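PDB 4DLL: 2-hydroxy-3-oxopropionate reductase from Polaromonas sp. JS666, which probably catalyses the NAD(P)-dependent interconversion of tartronate semialdehyde (2-hydroxy-3-oxopropionate) and D-glycerate, as a member of the beta-hydroxyacid dehydrogenase family. Local coordinates for residues 122-135 and 190-202. Sequence-based numbering, arbitrary orientation.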
loop_
_atom_site.group_PDB
_atom_site.type_symbol
_atom_site.label_atom_id
_atom_site.label_comp_id
_atom_site.label_asym_id
_atom_site.label_seq_id
_atom_site.Cartn_x
_atom_site.Cartn_y
_atom_site.Cartn_z
ATOM N N ASP A 122 -22.233 15.341 4.434
ATOM C CA ASP A 122 -21.862 15.078 3.055
ATOM C C ASP A 122 -20.809 13.998 2.929
ATOM O O ASP A 122 -19.673 14.156 3.367
ATOM C CB ASP A 122 -21.475 16.331 2.265
ATOM C CG ASP A 122 -21.654 16.111 0.751
ATOM O OD1 ASP A 122 -21.628 14.911 0.316
ATOM O OD2 ASP A 122 -21.867 17.105 -0.003
HETATM N N MSE A 123 -21.260 12.880 2.364
HETATM C CA MSE A 123 -20.445 11.711 2.052
HETATM C C MSE A 123 -20.064 11.699 0.605
HETATM O O MSE A 123 -19.116 11.047 0.253
HETATM C CB MSE A 123 -21.214 10.433 2.309
HETATM C CG MSE A 123 -21.597 10.302 3.732
HETATM SE SE MSE A 123 -21.949 8.426 4.130
HETATM C CE MSE A 123 -21.062 8.497 6.031
ATOM N N ALA A 124 -20.801 12.382 -0.249
ATOM C CA ALA A 124 -20.372 12.533 -1.667
ATOM C C ALA A 124 -18.848 12.903 -1.799
ATOM O O ALA A 124 -18.256 13.500 -0.894
ATOM C CB ALA A 124 -21.223 13.560 -2.317
ATOM N N SER A 125 -18.183 12.504 -2.880
ATOM C CA SER A 125 -16.827 13.035 -3.137
ATOM C C SER A 125 -17.002 14.416 -3.811
ATOM O O SER A 125 -17.720 14.564 -4.813
ATOM C CB SER A 125 -15.918 12.053 -3.949
ATOM O OG SER A 125 -15.200 11.124 -3.103
ATOM N N ILE A 126 -16.372 15.426 -3.217
ATOM C CA ILE A 126 -16.715 16.838 -3.450
ATOM C C ILE A 126 -15.462 17.583 -3.024
ATOM O O ILE A 126 -14.760 17.096 -2.130
ATOM C CB ILE A 126 -18.007 17.203 -2.618
ATOM C CG1 ILE A 126 -19.214 17.260 -3.538
ATOM C CG2 ILE A 126 -17.934 18.532 -1.872
ATOM C CD1 ILE A 126 -20.391 17.975 -2.913
ATOM N N THR A 127 -15.125 18.713 -3.658
ATOM C CA THR A 127 -13.797 19.332 -3.392
ATOM C C THR A 127 -13.826 19.978 -2.040
ATOM O O THR A 127 -14.889 20.465 -1.650
ATOM C CB THR A 127 -13.410 20.402 -4.450
ATOM O OG1 THR A 127 -14.508 21.310 -4.639
ATOM C CG2 THR A 127 -13.043 19.708 -5.802
ATOM N N PRO A 128 -12.691 20.015 -1.322
ATOM C CA PRO A 128 -12.792 20.705 -0.035
ATOM C C PRO A 128 -13.317 22.167 -0.182
ATOM O O PRO A 128 -14.103 22.622 0.668
ATOM C CB PRO A 128 -11.367 20.647 0.519
ATOM C CG PRO A 128 -10.674 19.587 -0.205
ATOM C CD PRO A 128 -11.328 19.526 -1.582
ATOM N N ARG A 129 -12.983 22.849 -1.308
ATOM C CA ARG A 129 -13.534 24.194 -1.612
ATOM C C ARG A 129 -15.063 24.154 -1.632
ATOM O O ARG A 129 -15.728 24.973 -0.995
ATOM C CB ARG A 129 -12.988 24.771 -2.921
ATOM C CG ARG A 129 -13.367 26.264 -3.138
ATOM C CD ARG A 129 -13.229 26.678 -4.617
ATOM N NE ARG A 129 -14.292 26.120 -5.474
ATOM C CZ ARG A 129 -15.587 26.475 -5.451
ATOM N NH1 ARG A 129 -16.065 27.392 -4.598
ATOM N NH2 ARG A 129 -16.432 25.894 -6.290
ATOM N N GLU A 130 -15.609 23.159 -2.312
ATOM C CA GLU A 130 -17.050 22.965 -2.311
ATOM C C GLU A 130 -17.637 22.653 -0.937
ATOM O O GLU A 130 -18.698 23.189 -0.585
ATOM C CB GLU A 130 -17.435 21.870 -3.293
ATOM C CG GLU A 130 -17.585 22.356 -4.732
ATOM C CD GLU A 130 -17.633 21.209 -5.726
ATOM O OE1 GLU A 130 -16.812 20.273 -5.630
ATOM O OE2 GLU A 130 -18.493 21.246 -6.620
ATOM N N ALA A 131 -16.962 21.781 -0.173
ATOM C CA ALA A 131 -17.411 21.494 1.207
ATOM C C ALA A 131 -17.445 22.776 2.035
ATOM O O ALA A 131 -18.424 22.977 2.755
ATOM C CB ALA A 131 -16.543 20.417 1.901
ATOM N N ARG A 132 -16.402 23.611 1.971
ATOM C CA ARG A 132 -16.394 24.857 2.785
ATOM C C ARG A 132 -17.522 25.847 2.387
ATOM O O ARG A 132 -18.171 26.432 3.265
ATOM C CB ARG A 132 -15.004 25.567 2.820
ATOM C CG ARG A 132 -13.846 24.769 3.488
ATOM C CD ARG A 132 -12.527 25.548 3.502
ATOM N NE ARG A 132 -12.152 26.017 2.166
ATOM C CZ ARG A 132 -11.341 25.385 1.299
ATOM N NH1 ARG A 132 -10.758 24.217 1.599
ATOM N NH2 ARG A 132 -11.093 25.953 0.104
ATOM N N ASP A 133 -17.719 26.013 1.071
ATOM C CA ASP A 133 -18.823 26.757 0.447
ATOM C C ASP A 133 -20.218 26.274 0.900
ATOM O O ASP A 133 -21.081 27.076 1.312
ATOM C CB ASP A 133 -18.626 26.696 -1.078
ATOM C CG ASP A 133 -19.736 27.374 -1.895
ATOM O OD1 ASP A 133 -20.204 28.480 -1.526
ATOM O OD2 ASP A 133 -20.101 26.824 -2.980
ATOM N N HIS A 134 -20.453 24.962 0.864
ATOM C CA HIS A 134 -21.729 24.389 1.353
ATOM C C HIS A 134 -21.889 24.548 2.850
ATOM O O HIS A 134 -22.967 24.851 3.341
ATOM C CB HIS A 134 -21.866 22.906 0.959
ATOM C CG HIS A 134 -21.888 22.694 -0.503
ATOM N ND1 HIS A 134 -21.822 21.446 -1.071
ATOM C CD2 HIS A 134 -21.909 23.579 -1.533
ATOM C CE1 HIS A 134 -21.822 21.560 -2.389
ATOM N NE2 HIS A 134 -21.877 22.840 -2.699
ATOM N N ALA A 135 -20.805 24.382 3.577
ATOM C CA ALA A 135 -20.818 24.606 5.015
ATOM C C ALA A 135 -21.170 26.088 5.362
ATOM O O ALA A 135 -21.939 26.342 6.309
ATOM C CB ALA A 135 -19.471 24.227 5.562
ATOM N N GLY A 190 -10.325 17.575 11.115
ATOM C CA GLY A 190 -10.114 19.019 11.038
ATOM C C GLY A 190 -11.444 19.727 10.778
ATOM O O GLY A 190 -12.492 19.101 10.930
ATOM N N PRO A 191 -11.398 21.024 10.359
ATOM C CA PRO A 191 -12.558 21.903 10.118
ATOM C C PRO A 191 -13.159 21.616 8.767
ATOM O O PRO A 191 -12.647 20.781 8.067
ATOM C CB PRO A 191 -11.957 23.325 10.182
ATOM C CG PRO A 191 -10.525 23.130 10.670
ATOM C CD PRO A 191 -10.133 21.768 10.183
ATOM N N HIS A 192 -14.305 22.228 8.455
ATOM C CA HIS A 192 -14.986 22.051 7.151
ATOM C C HIS A 192 -14.007 21.869 5.998
ATOM O O HIS A 192 -13.073 22.643 5.884
ATOM C CB HIS A 192 -15.942 23.206 6.820
ATOM C CG HIS A 192 -16.880 23.586 7.921
ATOM N ND1 HIS A 192 -17.793 22.710 8.475
ATOM C CD2 HIS A 192 -17.086 24.779 8.535
ATOM C CE1 HIS A 192 -18.512 23.339 9.394
ATOM N NE2 HIS A 192 -18.085 24.592 9.464
ATOM N N GLY A 193 -14.219 20.815 5.195
ATOM C CA GLY A 193 -13.446 20.489 4.009
ATOM C C GLY A 193 -12.290 19.571 4.294
ATOM O O GLY A 193 -11.766 18.964 3.379
ATOM N N SER A 194 -11.929 19.450 5.574
ATOM C CA SER A 194 -10.909 18.508 6.025
ATOM C C SER A 194 -11.149 17.006 5.708
ATOM O O SER A 194 -10.201 16.270 5.421
ATOM C CB SER A 194 -10.747 18.654 7.530
ATOM O OG SER A 194 -9.832 19.679 7.814
ATOM N N GLY A 195 -12.405 16.567 5.761
ATOM C CA GLY A 195 -12.768 15.214 5.454
ATOM C C GLY A 195 -12.511 15.043 3.982
ATOM O O GLY A 195 -11.859 14.087 3.588
ATOM N N GLN A 196 -13.016 15.956 3.149
ATOM C CA GLN A 196 -12.767 15.807 1.694
ATOM C C GLN A 196 -11.294 15.816 1.374
ATOM O O GLN A 196 -10.826 15.125 0.477
ATOM C CB GLN A 196 -13.481 16.854 0.846
ATOM C CG GLN A 196 -14.965 16.824 1.039
ATOM C CD GLN A 196 -15.624 15.565 0.481
ATOM O OE1 GLN A 196 -16.802 15.308 0.743
ATOM N NE2 GLN A 196 -14.878 14.775 -0.261
ATOM N N LEU A 197 -10.549 16.563 2.158
ATOM C CA LEU A 197 -9.134 16.649 1.910
ATOM C C LEU A 197 -8.472 15.366 2.294
ATOM O O LEU A 197 -7.517 14.964 1.638
ATOM C CB LEU A 197 -8.559 17.817 2.689
ATOM C CG LEU A 197 -7.069 18.038 2.624
ATOM C CD1 LEU A 197 -6.812 19.083 1.551
ATOM C CD2 LEU A 197 -6.607 18.483 4.007
ATOM N N THR A 198 -8.921 14.747 3.404
ATOM C CA THR A 198 -8.314 13.460 3.830
ATOM C C THR A 198 -8.762 12.431 2.825
ATOM O O THR A 198 -8.011 11.594 2.418
ATOM C CB THR A 198 -8.700 13.089 5.286
ATOM O OG1 THR A 198 -8.257 14.137 6.125
ATOM C CG2 THR A 198 -8.032 11.815 5.771
ATOM N N LYS A 199 -10.024 12.520 2.415
ATOM C CA LYS A 199 -10.467 11.721 1.310
ATOM C C LYS A 199 -9.547 11.761 0.039
ATOM O O LYS A 199 -9.298 10.700 -0.538
ATOM C CB LYS A 199 -11.920 11.898 0.989
ATOM C CG LYS A 199 -12.458 10.957 -0.151
ATOM C CD LYS A 199 -12.408 9.377 0.121
ATOM C CE LYS A 199 -13.437 8.630 -0.781
ATOM N NZ LYS A 199 -13.033 7.232 -0.899
ATOM N N LEU A 200 -8.979 12.907 -0.321
ATOM C CA LEU A 200 -8.240 12.988 -1.625
ATOM C C LEU A 200 -6.832 12.435 -1.356
ATOM O O LEU A 200 -6.292 11.709 -2.172
ATOM C CB LEU A 200 -8.155 14.462 -2.174
ATOM C CG LEU A 200 -9.403 15.154 -2.674
ATOM C CD1 LEU A 200 -9.267 16.748 -2.853
ATOM C CD2 LEU A 200 -9.934 14.440 -3.937
ATOM N N ALA A 201 -6.255 12.712 -0.167
ATOM C CA ALA A 201 -5.071 11.980 0.249
ATOM C C ALA A 201 -5.279 10.470 0.101
ATOM O O ALA A 201 -4.427 9.797 -0.422
ATOM C CB ALA A 201 -4.613 12.366 1.738
ATOM N N ASN A 202 -6.395 9.927 0.578
ATOM C CA ASN A 202 -6.656 8.417 0.564
ATOM C C ASN A 202 -6.808 7.972 -0.912
ATOM O O ASN A 202 -6.262 6.952 -1.380
ATOM C CB ASN A 202 -7.995 8.276 1.276
ATOM C CG ASN A 202 -8.394 6.895 1.566
ATOM O OD1 ASN A 202 -9.097 6.233 0.772
ATOM N ND2 ASN A 202 -8.040 6.461 2.787
HETATM O O HOH W 1 -10.577 22.735 3.621
#
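Helix 128-140 of the Rossmann-type nucleotide-binding domain packs antiparallel to the start of the long helix 194-222; the axes of 128-135 and 194-202 approach to 8.5 Å at 166°, and Pro128, Ala131 and Ala135 line the seam. Gly193, the N-cap residue of the second helix, permits this closeness: its CA lies 3.7 Å from Ala131 CB, and a CB there would press on Pro128 O and Arg132 CG. Pro128 CB rests 3.3 Å from Gly193 O, while its CD meets Leu200 CD1 tip to tip at 3.7 Å. At the other end, Ala135 CB sits over one face of the His192 imidazole, 3.7 Å from the centroid and 17° off the ring normal, a CH-pi contact. Arg132 lays its CG 3.3 Å from His192 O, and its NH2 forms a salt bridge with Glu278.

Gln196 fills the middle. Bent at chi2 (-69°), its chain carries CG to 3.2 Å from Ile126 O and lodges the amide among the backbone groups of Ala124 and Ile126. Cutting Gln196 back to an alanine would remove CG and the amide, which is likely to open a gap beside Ala131 and deprive that loop backbone of a buried polar neighbour. Farther along, Lys199 CE passes 3.8 Å from Ser125 OG on the way to its NZ bond with Val150 O. Small residues and a proline thus bring the helices together, whereas the loop at 124-126 meets a buried amide and a lysine that in related beta-hydroxyacid dehydrogenases is catalytic and probably is here too.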